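Local coordinates for PHD finger protein 3 (Homo sapiens, PDB 6IC9), which reads the phosphorylated C-terminal domain of RNA polymerase II through its SPOC domain, the part present here, and thereby regulates neuronal gene expression, at residues 16-19 / 25-28; 61-66 / 113-118; 80-83 / 87-90. All blocks are in the same frame, centred on the assembly; numbering follows the deposited sequence.

Overall arrangement
The three contacts come from one SPOC domain and all reach its seven-stranded mixed sheet. Interaction 1 pairs strands 15-21 and 25-35 as a hairpin; interaction 3 follows later in the chain, where strand 73-82 hands over to helix 85-101, and lies inside the loop closed by interaction 2, which sets helix 57-70 against strand 114-122. Interactions 1 and 3 are neighbours, their centres about 8 Å apart, and meet through D87 and V28. Interaction 2 sits across the chain's centre, about 22 and 25 Å from the other two centres, and touches interaction 3 through M117 and F80. Interaction 2 borders the bound CTD peptide, whereas 1 and 3 lie on the opposite side of the chain's centre.

Interaction 1 of 3, residues 16-19 / 25-28; sequences KGFI and AKFV
F18 and V28 face each other across the two strands, with CG2 of V28 over one face of the F18 ring, 3.8 Å from the ring centroid. The methyl is 3.4 Å from CE2 of F18, a snug CH-pi contact. V28 puts CG2 there because its other methyl, CG1, stands anti to the backbone N (chi1 -175°). The more open side of the contact is carried by lysines. The extended K26 chain runs obliquely past the same ring, bringing CE to 3.8 Å from F18 CE2, while its ammonium group is too distant for more than a weak cation-pi attraction. The exposed K16 crosses V28 with its extended chain, CG and CE both near the CG1 methyl.

These residues belong to a beta hairpin, strand 15-21 running antiparallel to strand 25-35. I19 and F27 form its hydrogen-bonded pair, I19 N to F27 O at 2.9 Å and F27 N to I19 O at 3.0 Å; F18 and V28 are the adjacent non-hydrogen-bonded pair. F27 O also receives a CA-H...O contact from F18 CA, at 3.2 Å.

On the other sheet face the packing is buried. I19 and F27 lie side by side and point the same way, I19 CB resting over a face of the F27 ring, 3.9 Å from its CZ. F27 CG sits between the backbone N and the carbonyl carbon (chi1 53°), which swings the ring toward I19. Helix 85-101 covers this face, with L94 touching both I19 and F27, and V51 of strand 48-55 packs on I19.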
loop_
_atom_site.group_PDB
_atom_site.type_symbol
_atom_site.label_atom_id
_atom_site.label_comp_id
_atom_site.label_asym_id
_atom_site.label_seq_id
_atom_site.Cartn_x
_atom_site.Cartn_y
_atom_site.Cartn_z
ATOM N N LYS A 16 -2.344 5.662 12.001
ATOM C CA LYS A 16 -1.925 7.027 11.660
ATOM C C LYS A 16 -0.425 7.069 11.818
ATOM O O LYS A 16 0.110 6.639 12.851
ATOM C CB LYS A 16 -2.564 8.107 12.567
ATOM C CG LYS A 16 -2.185 9.546 12.201
ATOM C CD LYS A 16 -2.626 10.463 13.374
ATOM C CE LYS A 16 -2.217 11.889 13.202
ATOM N NZ LYS A 16 -2.468 12.687 14.474
ATOM N N GLY A 17 0.274 7.499 10.790
ATOM C CA GLY A 17 1.719 7.459 10.878
ATOM C C GLY A 17 2.300 8.114 9.650
ATOM O O GLY A 17 1.572 8.717 8.867
ATOM N N PHE A 18 3.618 8.025 9.510
ATOM C CA PHE A 18 4.294 8.642 8.367
ATOM C C PHE A 18 4.431 7.624 7.236
ATOM O O PHE A 18 4.630 6.430 7.471
ATOM C CB PHE A 18 5.703 9.109 8.743
ATOM C CG PHE A 18 5.691 10.337 9.571
ATOM C CD1 PHE A 18 5.469 10.236 10.941
ATOM C CD2 PHE A 18 5.768 11.605 8.981
ATOM C CE1 PHE A 18 5.430 11.406 11.751
ATOM C CE2 PHE A 18 5.745 12.790 9.807
ATOM C CZ PHE A 18 5.536 12.671 11.182
ATOM N N ILE A 19 4.445 8.136 6.011
ATOM C CA ILE A 19 5.092 7.479 4.901
ATOM C C ILE A 19 6.322 8.288 4.539
ATOM O O ILE A 19 6.250 9.512 4.380
ATOM C CB ILE A 19 4.134 7.350 3.706
ATOM C CG1 ILE A 19 3.010 6.369 4.086
ATOM C CG2 ILE A 19 4.928 6.904 2.487
ATOM C CD1 ILE A 19 1.943 6.170 2.926
ATOM N N ALA A 25 9.385 12.293 -0.630
ATOM C CA ALA A 25 8.225 12.826 0.070
ATOM C C ALA A 25 8.180 12.201 1.449
ATOM O O ALA A 25 8.580 11.041 1.615
ATOM C CB ALA A 25 6.920 12.499 -0.699
ATOM N N LYS A 26 7.714 12.967 2.428
ATOM C CA LYS A 26 7.461 12.435 3.765
ATOM C C LYS A 26 6.226 13.125 4.310
ATOM O O LYS A 26 6.161 14.354 4.295
ATOM C CB LYS A 26 8.674 12.631 4.700
ATOM C CG LYS A 26 8.382 12.501 6.159
ATOM C CD LYS A 26 9.655 12.767 7.004
ATOM C CE LYS A 26 9.299 12.936 8.495
ATOM N NZ LYS A 26 10.539 13.360 9.255
ATOM N N PHE A 27 5.248 12.356 4.803
ATOM C CA PHE A 27 4.033 13.021 5.265
ATOM C C PHE A 27 3.312 12.127 6.253
ATOM O O PHE A 27 3.560 10.922 6.317
ATOM C CB PHE A 27 3.127 13.381 4.089
ATOM C CG PHE A 27 2.812 12.206 3.181
ATOM C CD1 PHE A 27 3.690 11.857 2.136
ATOM C CD2 PHE A 27 1.717 11.420 3.427
ATOM C CE1 PHE A 27 3.408 10.750 1.281
ATOM C CE2 PHE A 27 1.435 10.289 2.555
ATOM C CZ PHE A 27 2.325 9.980 1.531
ATOM N N VAL A 28 2.385 12.738 6.990
ATOM C CA VAL A 28 1.505 12.049 7.934
ATOM C C VAL A 28 0.235 11.664 7.204
ATOM O O VAL A 28 -0.333 12.452 6.443
ATOM C CB VAL A 28 1.157 12.920 9.145
ATOM C CG1 VAL A 28 0.326 12.106 10.166
ATOM C CG2 VAL A 28 2.442 13.442 9.755
#

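Interaction 2 of 3, residues 61-66 / 113-118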
loop_
_atom_site.group_PDB
_atom_site.type_symbol
_atom_site.label_atom_id
_atom_site.label_comp_id
_atom_site.label_asym_id
_atom_site.label_seq_id
_atom_site.Cartn_x
_atom_site.Cartn_y
_atom_site.Cartn_z
ATOM N N TRP A 61 1.641 -8.493 -9.144
ATOM C CA TRP A 61 0.427 -9.295 -9.369
ATOM C C TRP A 61 0.749 -10.771 -9.606
ATOM O O TRP A 61 -0.012 -11.631 -9.175
ATOM C CB TRP A 61 -0.402 -8.712 -10.528
ATOM C CG TRP A 61 -0.839 -7.295 -10.162
ATOM C CD1 TRP A 61 -0.632 -6.165 -10.886
ATOM C CD2 TRP A 61 -1.510 -6.881 -8.957
ATOM N NE1 TRP A 61 -1.143 -5.080 -10.225
ATOM C CE2 TRP A 61 -1.666 -5.486 -9.031
ATOM C CE3 TRP A 61 -1.964 -7.558 -7.810
ATOM C CZ2 TRP A 61 -2.284 -4.739 -8.010
ATOM C CZ3 TRP A 61 -2.585 -6.828 -6.794
ATOM C CH2 TRP A 61 -2.737 -5.424 -6.905
ATOM N N ASP A 62 1.869 -11.088 -10.246
ATOM C CA ASP A 62 2.295 -12.491 -10.316
ATOM C C ASP A 62 2.538 -13.066 -8.920
ATOM O O ASP A 62 2.078 -14.160 -8.591
ATOM C CB ASP A 62 3.571 -12.608 -11.148
ATOM C CG ASP A 62 3.341 -12.320 -12.617
ATOM O OD1 ASP A 62 4.334 -12.169 -13.367
ATOM O OD2 ASP A 62 2.175 -12.200 -13.011
ATOM N N TYR A 63 3.220 -12.296 -8.055
ATOM C CA TYR A 63 3.478 -12.728 -6.691
ATOM C C TYR A 63 2.185 -12.893 -5.903
ATOM O O TYR A 63 2.019 -13.857 -5.132
ATOM C CB TYR A 63 4.393 -11.675 -6.048
ATOM C CG TYR A 63 4.670 -11.856 -4.606
ATOM C CD1 TYR A 63 4.512 -10.785 -3.721
ATOM C CD2 TYR A 63 5.097 -13.083 -4.107
ATOM C CE1 TYR A 63 4.791 -10.918 -2.359
ATOM C CE2 TYR A 63 5.387 -13.228 -2.728
ATOM C CZ TYR A 63 5.223 -12.158 -1.877
ATOM O OH TYR A 63 5.518 -12.291 -0.548
ATOM N N VAL A 64 1.254 -11.946 -6.059
ATOM C CA VAL A 64 0.004 -12.023 -5.317
ATOM C C VAL A 64 -0.755 -13.294 -5.716
ATOM O O VAL A 64 -1.366 -13.966 -4.872
ATOM C CB VAL A 64 -0.849 -10.753 -5.560
ATOM C CG1 VAL A 64 -2.325 -10.999 -5.176
ATOM C CG2 VAL A 64 -0.287 -9.506 -4.797
ATOM N N GLU A 65 -0.691 -13.656 -6.994
ATOM C CA GLU A 65 -1.330 -14.912 -7.440
ATOM C C GLU A 65 -0.758 -16.137 -6.717
ATOM O O GLU A 65 -1.504 -17.037 -6.314
ATOM C CB GLU A 65 -1.160 -15.025 -8.952
ATOM C CG GLU A 65 -1.758 -16.283 -9.584
ATOM C CD GLU A 65 -1.669 -16.167 -11.096
ATOM O OE1 GLU A 65 -0.531 -16.204 -11.636
ATOM O OE2 GLU A 65 -2.725 -15.951 -11.721
ATOM N N LYS A 66 0.570 -16.195 -6.553
ATOM C CA LYS A 66 1.188 -17.298 -5.809
ATOM C C LYS A 66 0.814 -17.261 -4.343
ATOM O O LYS A 66 0.601 -18.309 -3.719
ATOM C CB LYS A 66 2.716 -17.259 -5.944
ATOM C CG LYS A 66 3.212 -17.312 -7.359
ATOM C CD LYS A 66 4.744 -17.168 -7.463
ATOM C CE LYS A 66 5.129 -16.992 -8.952
ATOM N NZ LYS A 66 6.599 -16.814 -9.209
ATOM N N GLN A 113 4.846 -9.244 11.550
ATOM C CA GLN A 113 3.688 -9.923 11.006
ATOM C C GLN A 113 3.420 -9.577 9.551
ATOM O O GLN A 113 2.557 -10.218 8.944
ATOM C CB GLN A 113 2.424 -9.601 11.809
ATOM C CG GLN A 113 2.320 -10.312 13.161
ATOM C CD GLN A 113 2.420 -11.821 13.028
ATOM O OE1 GLN A 113 3.422 -12.412 13.422
ATOM N NE2 GLN A 113 1.377 -12.452 12.474
ATOM N N VAL A 114 4.079 -8.567 8.976
ATOM C CA VAL A 114 3.824 -8.259 7.580
ATOM C C VAL A 114 5.007 -8.721 6.734
ATOM O O VAL A 114 6.156 -8.284 6.912
ATOM C CB VAL A 114 3.415 -6.791 7.323
ATOM C CG1 VAL A 114 3.100 -6.030 8.539
ATOM C CG2 VAL A 114 4.251 -6.076 6.306
ATOM N N LYS A 115 4.685 -9.610 5.801
ATOM C CA LYS A 115 5.671 -10.157 4.881
ATOM C C LYS A 115 6.058 -9.117 3.840
ATOM O O LYS A 115 7.231 -9.021 3.459
ATOM C CB LYS A 115 5.075 -11.413 4.224
ATOM C CG LYS A 115 6.047 -12.241 3.348
ATOM C CD LYS A 115 5.295 -13.407 2.676
ATOM C CE LYS A 115 6.299 -14.500 2.166
ATOM N NZ LYS A 115 7.321 -13.849 1.337
ATOM N N ASP A 116 5.070 -8.354 3.340
ATOM C CA ASP A 116 5.284 -7.386 2.258
ATOM C C ASP A 116 4.245 -6.280 2.347
ATOM O O ASP A 116 3.105 -6.512 2.764
ATOM C CB ASP A 116 5.121 -7.963 0.825
ATOM C CG ASP A 116 5.845 -9.273 0.619
ATOM O OD1 ASP A 116 5.199 -10.335 0.792
ATOM O OD2 ASP A 116 7.024 -9.222 0.265
ATOM N N MET A 117 4.651 -5.084 1.965
ATOM C CA MET A 117 3.697 -3.998 1.811
ATOM C C MET A 117 4.069 -3.182 0.581
ATOM O O MET A 117 5.210 -2.728 0.449
ATOM C CB MET A 117 3.643 -3.119 3.060
ATOM C CG MET A 117 2.618 -1.993 2.891
ATOM S SD MET A 117 2.229 -1.321 4.534
ATOM C CE MET A 117 0.907 -0.234 4.104
ATOM N N TYR A 118 3.118 -3.017 -0.322
ATOM C CA TYR A 118 3.333 -2.244 -1.543
ATOM C C TYR A 118 2.432 -1.023 -1.542
ATOM O O TYR A 118 1.315 -1.057 -1.012
ATOM C CB TYR A 118 3.022 -3.076 -2.798
ATOM C CG TYR A 118 3.907 -4.320 -2.854
ATOM C CD1 TYR A 118 5.268 -4.196 -3.133
ATOM C CD2 TYR A 118 3.370 -5.589 -2.546
ATOM C CE1 TYR A 118 6.100 -5.339 -3.131
ATOM C CE2 TYR A 118 4.172 -6.739 -2.574
ATOM C CZ TYR A 118 5.522 -6.591 -2.841
ATOM O OH TYR A 118 6.283 -7.731 -2.849
#
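The hydroxyl of Y63 meets both K115 and D116, and two hydrogen bonds dominate the contact. K115 NZ donates to Y63 OH at 3.0 Å, and the hydroxyl in turn donates to D116 OD1 at 2.4 Å, shorter than usual, so the exact length is doubtful. That carboxylate oxygen lies in plane at the edge of the tyrosine ring, with the carboxylate turned almost perpendicular to it, the two planes 84° apart. Y63 reaches across from helix 57-70 with CG anti to its backbone N (chi1 174°), while D116 comes from the opposite direction. K115 is extended until a bend at its last torsion (chi4 -52°) and crosses the phenol obliquely.

K115 and D116 both face I153 of strand 147-155, forming a classic beta bulge that places two consecutive side chains toward the helix of this SPOC domain. Polar contacts with the bound CTD peptide extend the network: K115 NZ hydrogen-bonds the peptide backbone and D116 OD2 a polar peptide side chain. The Y63 hydroxyl, bonded to both, probably helps position these two peptide-binding side chains, and the basic and acidic groups so close to the phenol probably polarise it.

The remaining contact is van der Waals. Y118 crosses Y63 at about a right angle, its OH 3.6 Å from Y63 CE1, and Y63 CD1 lies 4.2 Å from Y118 CE2. Apolar side chains of the peptide pack on both tyrosines.

Interaction 3 of 3, residues 80-83 / 87-90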
loop_
_atom_site.group_PDB
_atom_site.type_symbol
_atom_site.label_atom_id
_atom_site.label_comp_id
_atom_site.label_asym_id
_atom_site.label_seq_id
_atom_site.Cartn_x
_atom_site.Cartn_y
_atom_site.Cartn_z
ATOM N N PHE A 80 -4.881 5.363 1.896
ATOM C CA PHE A 80 -4.195 6.404 2.679
ATOM C C PHE A 80 -4.829 7.741 2.384
ATOM O O PHE A 80 -5.174 8.017 1.229
ATOM C CB PHE A 80 -2.692 6.445 2.334
ATOM C CG PHE A 80 -1.955 5.208 2.790
ATOM C CD1 PHE A 80 -1.711 5.001 4.139
ATOM C CD2 PHE A 80 -1.497 4.263 1.854
ATOM C CE1 PHE A 80 -1.016 3.834 4.600
ATOM C CE2 PHE A 80 -0.828 3.082 2.282
ATOM C CZ PHE A 80 -0.545 2.874 3.686
ATOM N N THR A 81 -4.903 8.606 3.420
ATOM C CA THR A 81 -5.387 9.980 3.232
ATOM C C THR A 81 -4.397 10.905 3.926
ATOM O O THR A 81 -3.951 10.576 5.008
ATOM C CB THR A 81 -6.781 10.205 3.861
ATOM O OG1 THR A 81 -6.678 10.013 5.264
ATOM C CG2 THR A 81 -7.805 9.155 3.355
ATOM N N PRO A 82 -4.023 12.034 3.327
ATOM C CA PRO A 82 -3.133 12.991 4.044
ATOM C C PRO A 82 -3.842 13.626 5.241
ATOM O O PRO A 82 -5.056 13.845 5.225
ATOM C CB PRO A 82 -2.815 14.034 2.960
ATOM C CG PRO A 82 -4.125 14.075 2.104
ATOM C CD PRO A 82 -4.539 12.587 2.064
ATOM N N VAL A 83 -3.080 13.953 6.303
ATOM C CA VAL A 83 -3.782 14.472 7.474
ATOM C C VAL A 83 -3.990 15.980 7.382
ATOM O O VAL A 83 -5.074 16.461 7.721
ATOM C CB VAL A 83 -3.085 14.064 8.784
ATOM C CG1 VAL A 83 -3.736 14.850 9.959
ATOM C CG2 VAL A 83 -3.309 12.538 9.014
ATOM N N ASP A 87 0.576 17.911 4.431
ATOM C CA ASP A 87 0.707 16.494 4.060
ATOM C C ASP A 87 0.226 16.246 2.651
ATOM O O ASP A 87 0.821 15.458 1.919
ATOM C CB ASP A 87 -0.084 15.633 5.011
ATOM C CG ASP A 87 0.489 15.682 6.436
ATOM O OD1 ASP A 87 1.738 15.552 6.596
ATOM O OD2 ASP A 87 -0.354 15.762 7.362
ATOM N N GLN A 88 -0.851 16.903 2.251
ATOM C CA GLN A 88 -1.430 16.636 0.933
ATOM C C GLN A 88 -0.473 17.004 -0.205
ATOM O O GLN A 88 -0.410 16.309 -1.220
ATOM C CB GLN A 88 -2.761 17.377 0.804
ATOM C CG GLN A 88 -3.478 16.980 -0.481
ATOM C CD GLN A 88 -4.852 17.577 -0.561
ATOM O OE1 GLN A 88 -5.809 16.885 -0.866
ATOM N NE2 GLN A 88 -4.953 18.875 -0.310
ATOM N N ILE A 89 0.339 18.059 -0.043
ATOM C CA ILE A 89 1.311 18.379 -1.082
ATOM C C ILE A 89 2.296 17.220 -1.285
ATOM O O ILE A 89 2.635 16.861 -2.414
ATOM C CB ILE A 89 2.064 19.679 -0.721
ATOM C CG1 ILE A 89 1.065 20.842 -0.706
ATOM C CG2 ILE A 89 3.176 19.892 -1.726
ATOM C CD1 ILE A 89 1.674 22.122 -0.010
ATOM N N SER A 90 2.833 16.676 -0.187
ATOM C CA SER A 90 3.790 15.585 -0.297
ATOM C C SER A 90 3.127 14.265 -0.717
ATOM O O SER A 90 3.763 13.444 -1.374
ATOM C CB SER A 90 4.495 15.396 1.043
ATOM O OG SER A 90 5.275 16.544 1.330
#
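P82 lays its ring against residues 87-90, near the start of helix 85-101, crossing the side chain of Q88 obliquely. CB is the nearer atom to the backbone, 3.5 Å from Q88 N, while CG bears on the side chain at 3.8 Å from Q88 CB. The proline therefore touches both the main chain and the root of the glutamine through two neighbouring ring carbons. Q88 CG stands anti to the backbone N (chi1 -173°), which sets it 3.9 Å from P82 CG; the chain then runs on extended. The side-chain part of this contact is carbon on carbon, and the amide of Q88 lies beyond it.

D87, one residue earlier, meets P82 and V83. Its CB comes within 3.8 Å of P82 CB, and its carboxylate reaches on toward V83. CG of D87 is anti to the carbonyl carbon (chi1 -66°), which carries OD2 to 3.5 Å from V83 CB. The two carboxylate oxygens are divided between different parts of the fold. OD2 is hydrogen-bonded to the backbone N of T84, in the short connection between the segments, and OD1 to the backbone N of V28 in strand 25-35. Two backbone N-H groups thus fix the rotation of a buried acidic group, and as donors they would probably stabilise its negative charge.

V83 itself stays beside strand 25-35, where its backbone pairs with that of V28 and its side chain packs on the same residue. F27 of that strand touches D87. The arrangement is a tight strand-to-helix turn in the SPOC domain, in which strand 73-82 leaves the sheet and helix 85-101 begins after only two residues, folding its first turn back over the strand's last residue.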